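Local coordinates for N-acetylglucosamine-specific lectin (Saxidomus purpuratus, PDB 6A7T), which is a bivalve C-type lectin that binds N-acetylglucosamine without needing calcium for carbohydrate recognition, at residues T53-V65 and T146-E158. Sequence-based numbering, arbitrary orientation.
With CA (calcium ion), chain C.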
ATOM      1  N   THR A  53      11.153  18.511   9.571  1.00  7.89           N
ATOM      2  CA  THR A  53      12.412  18.698   8.864  1.00  9.17           C
ATOM      3  C   THR A  53      13.127  17.369   8.645  1.00  8.89           C
ATOM      4  O   THR A  53      13.663  17.074   7.544  1.00  9.91           O
ATOM      5  CB  THR A  53      13.299  19.692   9.631  1.00 10.51           C
ATOM      6  OG1 THR A  53      12.570  20.911   9.563  1.00 13.69           O
ATOM      7  CG2 THR A  53      14.648  19.860   8.964  1.00 13.51           C
ATOM      8  N   PHE A  54      13.158  16.551   9.677  1.00  7.92           N
ATOM      9  CA  PHE A  54      13.858  15.306   9.625  1.00  7.44           C
ATOM     10  C   PHE A  54      13.211  14.385   8.602  1.00  7.62           C
ATOM     11  O   PHE A  54      13.911  13.828   7.773  1.00  7.63           O
ATOM     12  CB  PHE A  54      13.895  14.609  10.979  1.00  8.46           C
ATOM     13  CG  PHE A  54      14.418  13.211  10.874  1.00  8.48           C
ATOM     14  CD1 PHE A  54      15.749  12.990  10.539  1.00  9.81           C
ATOM     15  CD2 PHE A  54      13.579  12.125  11.029  1.00  8.67           C
ATOM     16  CE1 PHE A  54      16.225  11.695  10.395  1.00 10.24           C
ATOM     17  CE2 PHE A  54      14.064  10.828  10.871  1.00  9.53           C
ATOM     18  CZ  PHE A  54      15.390  10.616  10.588  1.00 10.28           C
ATOM     19  N   CYS A  55      11.884  14.261   8.629  1.00  6.55           N
ATOM     20  CA  CYS A  55      11.245  13.407   7.641  1.00  6.92           C
ATOM     21  C   CYS A  55      11.562  13.913   6.224  1.00  7.15           C
ATOM     22  O   CYS A  55      11.806  13.103   5.353  1.00  6.35           O
ATOM     23  CB  CYS A  55       9.750  13.294   7.895  1.00  7.32           C
ATOM     24  SG  CYS A  55       9.359  12.399   9.403  1.00  7.94           S
ATOM     25  N   GLU A  56      11.537  15.249   5.993  1.00  7.26           N
ATOM     26  CA  GLU A  56      11.888  15.840   4.694  1.00  9.10           C
ATOM     27  C   GLU A  56      13.292  15.409   4.274  1.00  8.92           C
ATOM     28  O   GLU A  56      13.511  15.071   3.076  1.00 11.03           O
ATOM     29  CB  GLU A  56      11.774  17.357   4.766  1.00  9.84           C
ATOM     30  CG  GLU A  56      10.324  17.839   4.845  1.00 12.90           C
ATOM     31  CD  GLU A  56      10.119  19.299   5.267  1.00 15.10           C
ATOM     32  OE1 GLU A  56      11.126  20.038   5.452  1.00 19.04           O
ATOM     33  OE2 GLU A  56       8.973  19.693   5.409  1.00 18.01           O
ATOM     34  N   SER A  57      14.236  15.413   5.225  1.00  9.66           N
ATOM     35  CA  SER A  57      15.640  15.046   4.973  1.00  9.58           C
ATOM     36  C   SER A  57      15.721  13.587   4.493  1.00  9.85           C
ATOM     37  O   SER A  57      16.711  13.252   3.789  1.00 12.13           O
ATOM     38  CB  SER A  57      16.486  15.270   6.192  1.00  9.44           C
ATOM     39  OG  SER A  57      16.450  14.180   7.084  1.00 11.00           O
ATOM     40  N   GLN A  58      14.704  12.754   4.800  1.00  8.77           N
ATOM     41  CA  GLN A  58      14.651  11.302   4.443  1.00  8.88           C
ATOM     42  C   GLN A  58      13.857  11.069   3.168  1.00  8.25           C
ATOM     43  O   GLN A  58      13.426   9.915   2.909  1.00 10.20           O
ATOM     44  CB  GLN A  58      14.139  10.447   5.608  1.00  8.98           C
ATOM     45  CG  GLN A  58      14.962  10.657   6.897  1.00  9.73           C
ATOM     46  CD  GLN A  58      16.427  10.347   6.685  1.00 11.50           C
ATOM     47  OE1 GLN A  58      17.300  11.235   6.684  1.00 14.56           O
ATOM     48  NE2 GLN A  58      16.683   9.081   6.392  1.00 12.61           N
ATOM     49  N   ASN A  59      13.635  12.103   2.359  1.00  9.42           N
ATOM     50  CA  ASN A  59      12.803  11.971   1.173  1.00  9.66           C
ATOM     51  C   ASN A  59      11.416  11.433   1.534  1.00  9.11           C
ATOM     52  O   ASN A  59      10.796  10.622   0.826  1.00 10.75           O
ATOM     53  CB  ASN A  59      13.462  11.023   0.155  1.00 12.78           C
ATOM     54  CG  ASN A  59      12.845  11.116  -1.220  1.00 16.49           C
ATOM     55  OD1 ASN A  59      12.705  12.216  -1.748  1.00 24.56           O
ATOM     56  ND2 ASN A  59      12.483   9.972  -1.799  1.00 16.24           N
ATOM     57  N   ALA A  60      10.887  11.983   2.609  1.00  7.82           N
ATOM     58  CA  ALA A  60       9.645  11.548   3.209  1.00  7.03           C
ATOM     59  C   ALA A  60       8.971  12.775   3.832  1.00  6.97           C
ATOM     60  O   ALA A  60       9.350  13.896   3.589  1.00  7.49           O
ATOM     61  CB  ALA A  60       9.990  10.503   4.243  1.00  7.18           C
ATOM     62  N   ALA A  61       7.971  12.521   4.642  1.00  6.65           N
ATOM     63  CA  ALA A  61       7.254  13.561   5.388  1.00  6.68           C
ATOM     64  C   ALA A  61       6.633  12.923   6.609  1.00  6.32           C
ATOM     65  O   ALA A  61       6.436  11.736   6.631  1.00  6.58           O
ATOM     66  CB  ALA A  61       6.185  14.177   4.519  1.00  6.81           C
ATOM     67  N   LEU A  62       6.339  13.734   7.635  1.00  5.71           N
ATOM     68  CA  LEU A  62       5.599  13.178   8.766  1.00  5.73           C
ATOM     69  C   LEU A  62       4.303  12.526   8.237  1.00  5.80           C
ATOM     70  O   LEU A  62       3.643  13.038   7.315  1.00  6.15           O
ATOM     71  CB  LEU A  62       5.302  14.294   9.777  1.00  5.97           C
ATOM     72  CG  LEU A  62       6.433  14.746  10.678  1.00  5.68           C
ATOM     73  CD1 LEU A  62       6.069  16.058  11.354  1.00  6.33           C
ATOM     74  CD2 LEU A  62       6.770  13.664  11.678  1.00  6.47           C
ATOM     75  N   VAL A  63       3.962  11.357   8.816  1.00  5.67           N
ATOM     76  CA  VAL A  63       2.874  10.529   8.374  1.00  6.47           C
ATOM     77  C   VAL A  63       1.542  11.275   8.372  1.00  6.48           C
ATOM     78  O   VAL A  63       1.253  12.013   9.265  1.00  6.91           O
ATOM     79  CB  VAL A  63       2.783   9.253   9.226  1.00  6.78           C
ATOM     80  CG1 VAL A  63       2.414   9.557  10.664  1.00  7.08           C
ATOM     81  CG2 VAL A  63       1.848   8.239   8.586  1.00  7.41           C
ATOM     82  N   THR A  64       0.754  11.052   7.324  1.00  7.71           N
ATOM     83  CA  THR A  64      -0.624  11.558   7.244  1.00  9.11           C
ATOM     84  C   THR A  64      -1.532  10.325   7.199  1.00  9.76           C
ATOM     85  O   THR A  64      -1.145   9.343   6.648  1.00  9.30           O
ATOM     86  CB  THR A  64      -0.769  12.460   6.024  1.00 10.25           C
ATOM     87  OG1 THR A  64      -0.464  11.651   4.899  1.00 10.69           O
ATOM     88  CG2 THR A  64       0.172  13.633   6.127  1.00  9.85           C
ATOM     89  N   VAL A  65      -2.673  10.390   7.918  1.00 11.56           N
ATOM     90  CA  VAL A  65      -3.475   9.174   8.214  1.00 12.35           C
ATOM     91  C   VAL A  65      -4.864   9.346   7.600  1.00 13.75           C
ATOM     92  O   VAL A  65      -5.742   9.946   8.224  1.00 14.77           O
ATOM     93  CB  VAL A  65      -3.537   8.870   9.715  1.00 12.40           C
ATOM     94  CG1 VAL A  65      -4.201   7.506   9.962  1.00 11.80           C
ATOM     95  CG2 VAL A  65      -2.156   8.932  10.362  1.00 12.60           C
ATOM     96  N   THR A 146       8.972  20.532  22.433  1.00 13.63           N
ATOM     97  CA  THR A 146       8.591  19.292  23.084  1.00 14.22           C
ATOM     98  C   THR A 146       9.097  18.131  22.234  1.00 14.73           C
ATOM     99  O   THR A 146       8.636  17.940  21.111  1.00 15.61           O
ATOM    100  CB  THR A 146       7.096  19.220  23.330  1.00 14.35           C
ATOM    101  OG1 THR A 146       6.702  20.395  24.053  1.00 14.92           O
ATOM    102  CG2 THR A 146       6.687  17.941  24.032  1.00 14.40           C
ATOM    103  N   LYS A 147      10.038  17.376  22.791  1.00 14.70           N
ATOM    104  CA  LYS A 147      10.882  16.486  21.986  1.00 15.27           C
ATOM    105  C   LYS A 147      10.345  15.074  22.130  1.00 15.45           C
ATOM    106  O   LYS A 147      10.364  14.567  23.220  1.00 16.18           O
ATOM    107  CB  LYS A 147      12.351  16.516  22.419  1.00 16.21           C
ATOM    108  CG  LYS A 147      13.095  17.803  22.093  1.00 16.82           C
ATOM    109  CD  LYS A 147      14.577  17.717  22.436  1.00 20.31           C
ATOM    110  CE  LYS A 147      15.294  19.030  22.299  1.00 21.94           C
ATOM    111  NZ  LYS A 147      16.671  18.932  22.826  1.00 27.21           N
ATOM    112  N   GLY A 148       9.934  14.447  21.014  1.00 12.60           N
ATOM    113  CA  GLY A 148       9.479  13.091  21.027  1.00 11.94           C
ATOM    114  C   GLY A 148       9.871  12.374  19.737  1.00 10.87           C
ATOM    115  O   GLY A 148      10.384  13.009  18.804  1.00  9.18           O
ATOM    116  N   PRO A 149       9.587  11.061  19.667  1.00  9.29           N
ATOM    117  CA  PRO A 149       9.850  10.272  18.455  1.00  9.04           C
ATOM    118  C   PRO A 149       8.802  10.723  17.426  1.00  8.62           C
ATOM    119  O   PRO A 149       7.858  11.431  17.749  1.00  8.38           O
ATOM    120  CB  PRO A 149       9.697   8.813  18.954  1.00  9.48           C
ATOM    121  CG  PRO A 149       8.618   8.931  19.974  1.00  9.27           C
ATOM    122  CD  PRO A 149       8.877  10.253  20.679  1.00  9.62           C
ATOM    123  N   SER A 150       8.930  10.208  16.219  1.00  7.69           N
ATOM    124  CA  SER A 150       8.044  10.657  15.114  1.00  7.81           C
ATOM    125  C   SER A 150       7.925   9.529  14.101  1.00  7.71           C
ATOM    126  O   SER A 150       8.668   8.548  14.183  1.00  8.80           O
ATOM    127  CB  SER A 150       8.562  11.919  14.483  1.00  8.50           C
ATOM    128  OG  SER A 150       9.847  11.774  13.880  1.00  8.94           O
ATOM    129  N   ILE A 151       6.964   9.691  13.211  1.00  7.13           N
ATOM    130  CA  ILE A 151       6.676   8.681  12.160  1.00  7.49           C
ATOM    131  C   ILE A 151       6.751   9.359  10.791  1.00  6.84           C
ATOM    132  O   ILE A 151       6.013  10.303  10.533  1.00  5.97           O
ATOM    133  CB  ILE A 151       5.315   7.997  12.368  1.00  8.45           C
ATOM    134  CG1 ILE A 151       5.207   7.407  13.774  1.00  8.62           C
ATOM    135  CG2 ILE A 151       5.096   6.928  11.317  1.00  9.09           C
ATOM    136  CD1 ILE A 151       3.816   7.100  14.252  1.00  9.39           C
ATOM    137  N   CYS A 152       7.671   8.880   9.945  1.00  6.92           N
ATOM    138  CA  CYS A 152       7.827   9.410   8.583  1.00  7.59           C
ATOM    139  C   CYS A 152       7.152   8.438   7.596  1.00  7.45           C
ATOM    140  O   CYS A 152       7.110   7.237   7.864  1.00  8.57           O
ATOM    141  CB  CYS A 152       9.259   9.554   8.111  1.00  8.30           C
ATOM    142  SG  CYS A 152      10.309  10.534   9.204  1.00  9.25           S
ATOM    143  N   GLU A 153       6.543   8.989   6.546  1.00  6.79           N
ATOM    144  CA  GLU A 153       5.891   8.211   5.488  1.00  7.39           C
ATOM    145  C   GLU A 153       6.493   8.643   4.143  1.00  7.47           C
ATOM    146  O   GLU A 153       6.597   9.813   3.895  1.00  8.22           O
ATOM    147  CB  GLU A 153       4.388   8.421   5.558  1.00  8.15           C
ATOM    148  CG  GLU A 153       3.590   7.637   4.515  1.00  8.36           C
ATOM    149  CD  GLU A 153       2.086   7.892   4.479  1.00  9.00           C
ATOM    150  OE1 GLU A 153       1.588   8.896   5.086  1.00  9.44           O
ATOM    151  OE2 GLU A 153       1.415   7.113   3.795  1.00 10.53           O
ATOM    152  N   THR A 154       6.825   7.680   3.272  1.00  9.10           N
ATOM    153  CA  THR A 154       7.210   8.005   1.891  1.00 10.23           C
ATOM    154  C   THR A 154       6.392   7.136   0.935  1.00 11.30           C
ATOM    155  O   THR A 154       6.058   5.975   1.257  1.00 10.63           O
ATOM    156  CB  THR A 154       8.712   7.802   1.645  1.00 12.14           C
ATOM    157  OG1 THR A 154       9.017   8.237   0.320  1.00 12.79           O
ATOM    158  CG2 THR A 154       9.149   6.376   1.866  1.00 12.07           C
ATOM    159  N   ASP A 155       6.103   7.682  -0.247  1.00 12.56           N
ATOM    160  CA  ASP A 155       5.447   6.860  -1.288  1.00 15.07           C
ATOM    161  C   ASP A 155       6.422   6.606  -2.442  1.00 14.30           C
ATOM    162  O   ASP A 155       6.032   6.071  -3.513  1.00 14.20           O
ATOM    163  CB  ASP A 155       4.178   7.530  -1.807  1.00 19.21           C
ATOM    164  CG  ASP A 155       4.452   8.747  -2.657  1.00 22.21           C
ATOM    165  OD1 ASP A 155       5.648   9.163  -2.786  1.00 25.11           O
ATOM    166  OD2 ASP A 155       3.466   9.291  -3.203  1.00 30.34           O
ATOM    167  N   CYS A 156       7.683   6.953  -2.230  1.00 13.23           N
ATOM    168  CA  CYS A 156       8.778   6.642  -3.178  1.00 15.68           C
ATOM    169  C   CYS A 156       8.540   7.311  -4.543  1.00 17.06           C
ATOM    170  O   CYS A 156       9.076   6.848  -5.543  1.00 20.28           O
ATOM    171  CB  CYS A 156       8.923   5.136  -3.361  1.00 15.50           C
ATOM    172  SG  CYS A 156       9.316   4.206  -1.854  1.00 16.11           S
ATOM    173  N   SER A 157       7.789   8.404  -4.611  1.00 19.34           N
ATOM    174  CA  SER A 157       7.525   9.033  -5.922  1.00 25.46           C
ATOM    175  C   SER A 157       8.772   9.801  -6.387  1.00 30.76           C
ATOM    176  O   SER A 157       9.455  10.392  -5.559  1.00 31.92           O
ATOM    177  CB  SER A 157       6.299   9.904  -5.864  1.00 26.05           C
ATOM    178  OG  SER A 157       6.432  10.847  -4.830  1.00 29.14           O
ATOM    179  N   GLU A 158       9.066   9.706  -7.699  1.00 34.61           N
ATOM    180  CA  GLU A 158      10.199  10.335  -8.420  1.00 44.13           C
ATOM    181  C   GLU A 158      11.344  10.668  -7.455  1.00 46.70           C
ATOM    182  O   GLU A 158      12.413  10.038  -7.486  1.00 56.91           O
ATOM    183  CB  GLU A 158       9.726  11.589  -9.165  1.00 48.47           C
ATOM    184  CG  GLU A 158       9.210  12.680  -8.243  1.00 54.11           C
ATOM    185  CD  GLU A 158       9.644  14.081  -8.628  1.00 63.75           C
ATOM    186  OE1 GLU A 158      10.027  14.854  -7.714  1.00 69.41           O
ATOM    187  OE2 GLU A 158       9.597  14.398  -9.837  1.00 69.56           O
TER
HETATM  188 CA    CA C 201      -0.799   8.143   4.610  1.00 11.63          CA
HETATM  189  O   HOH W   1      11.702   7.418  -0.603  1.00 15.16           O
HETATM  190  O   HOH W   2      -1.563   6.625   2.812  1.00 15.55           O
HETATM  191  O   HOH W   3      -0.256   9.533   2.620  1.00 11.13           O
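Ala61 and Glu153 form an antiparallel hydrogen-bonded pair that joins the short edge strand 61-62 to strand 148-154. Glu153 N gives a nearly straight bond to Ala61 O (2.8 Å), while Ala61 N returns a more bent one to Glu153 O. Val63 N continues the pairing by bonding to Ile151 O at 2.9 Å. Leu62 and Cys152 are the neighbouring non-hydrogen-bonded pair.

Cys55, on helix 48-57, is joined to Cys152 by a disulfide with a torsion of -79° about the S-S bond. This bond ties the helix covalently to the strand. Cys152 SG also lies obliquely beside the Phe54 ring, 4.1 Å from Phe54 CD2. Ala60 CB packs against Cys152 CB and Thr154 CB. Val63 and Ile151 lie side by side and point the same way, with Val63 CG1 3.7 Å from Ile151 CB. Towards the chain end, one water bridges Asn59 ND2 and Thr154 OG1. The same OG1 accepts a bond from Cys156 N, two residues on, an ST turn.

The Glu153 side chain is fully extended, with CG anti to the backbone N (chi1 -179°), and crosses Val63 at about a right angle to reach the calcium ion. Its carboxylate grips the metal with both oxygens, OE1 at 2.5 Å and OE2 at 2.6 Å. Thr64 O is a further ligand, at 2.4 Å. Thr64 N meets Glu153 OE1 nearly along the carboxylate's C-O axis (165° at the hydrogen), and Ser37 OG bonds to OE2, so both oxygens are also held by protein. Glu66, Glu70 and two waters complete the site, a calcium site found in some C-type lectin domains. None of its protein ligands is among the N-acetylglucosamine-binding residues Arg117, Asn138 and His140. The disulfide from first helix to last strand is characteristic of the C-type lectin fold.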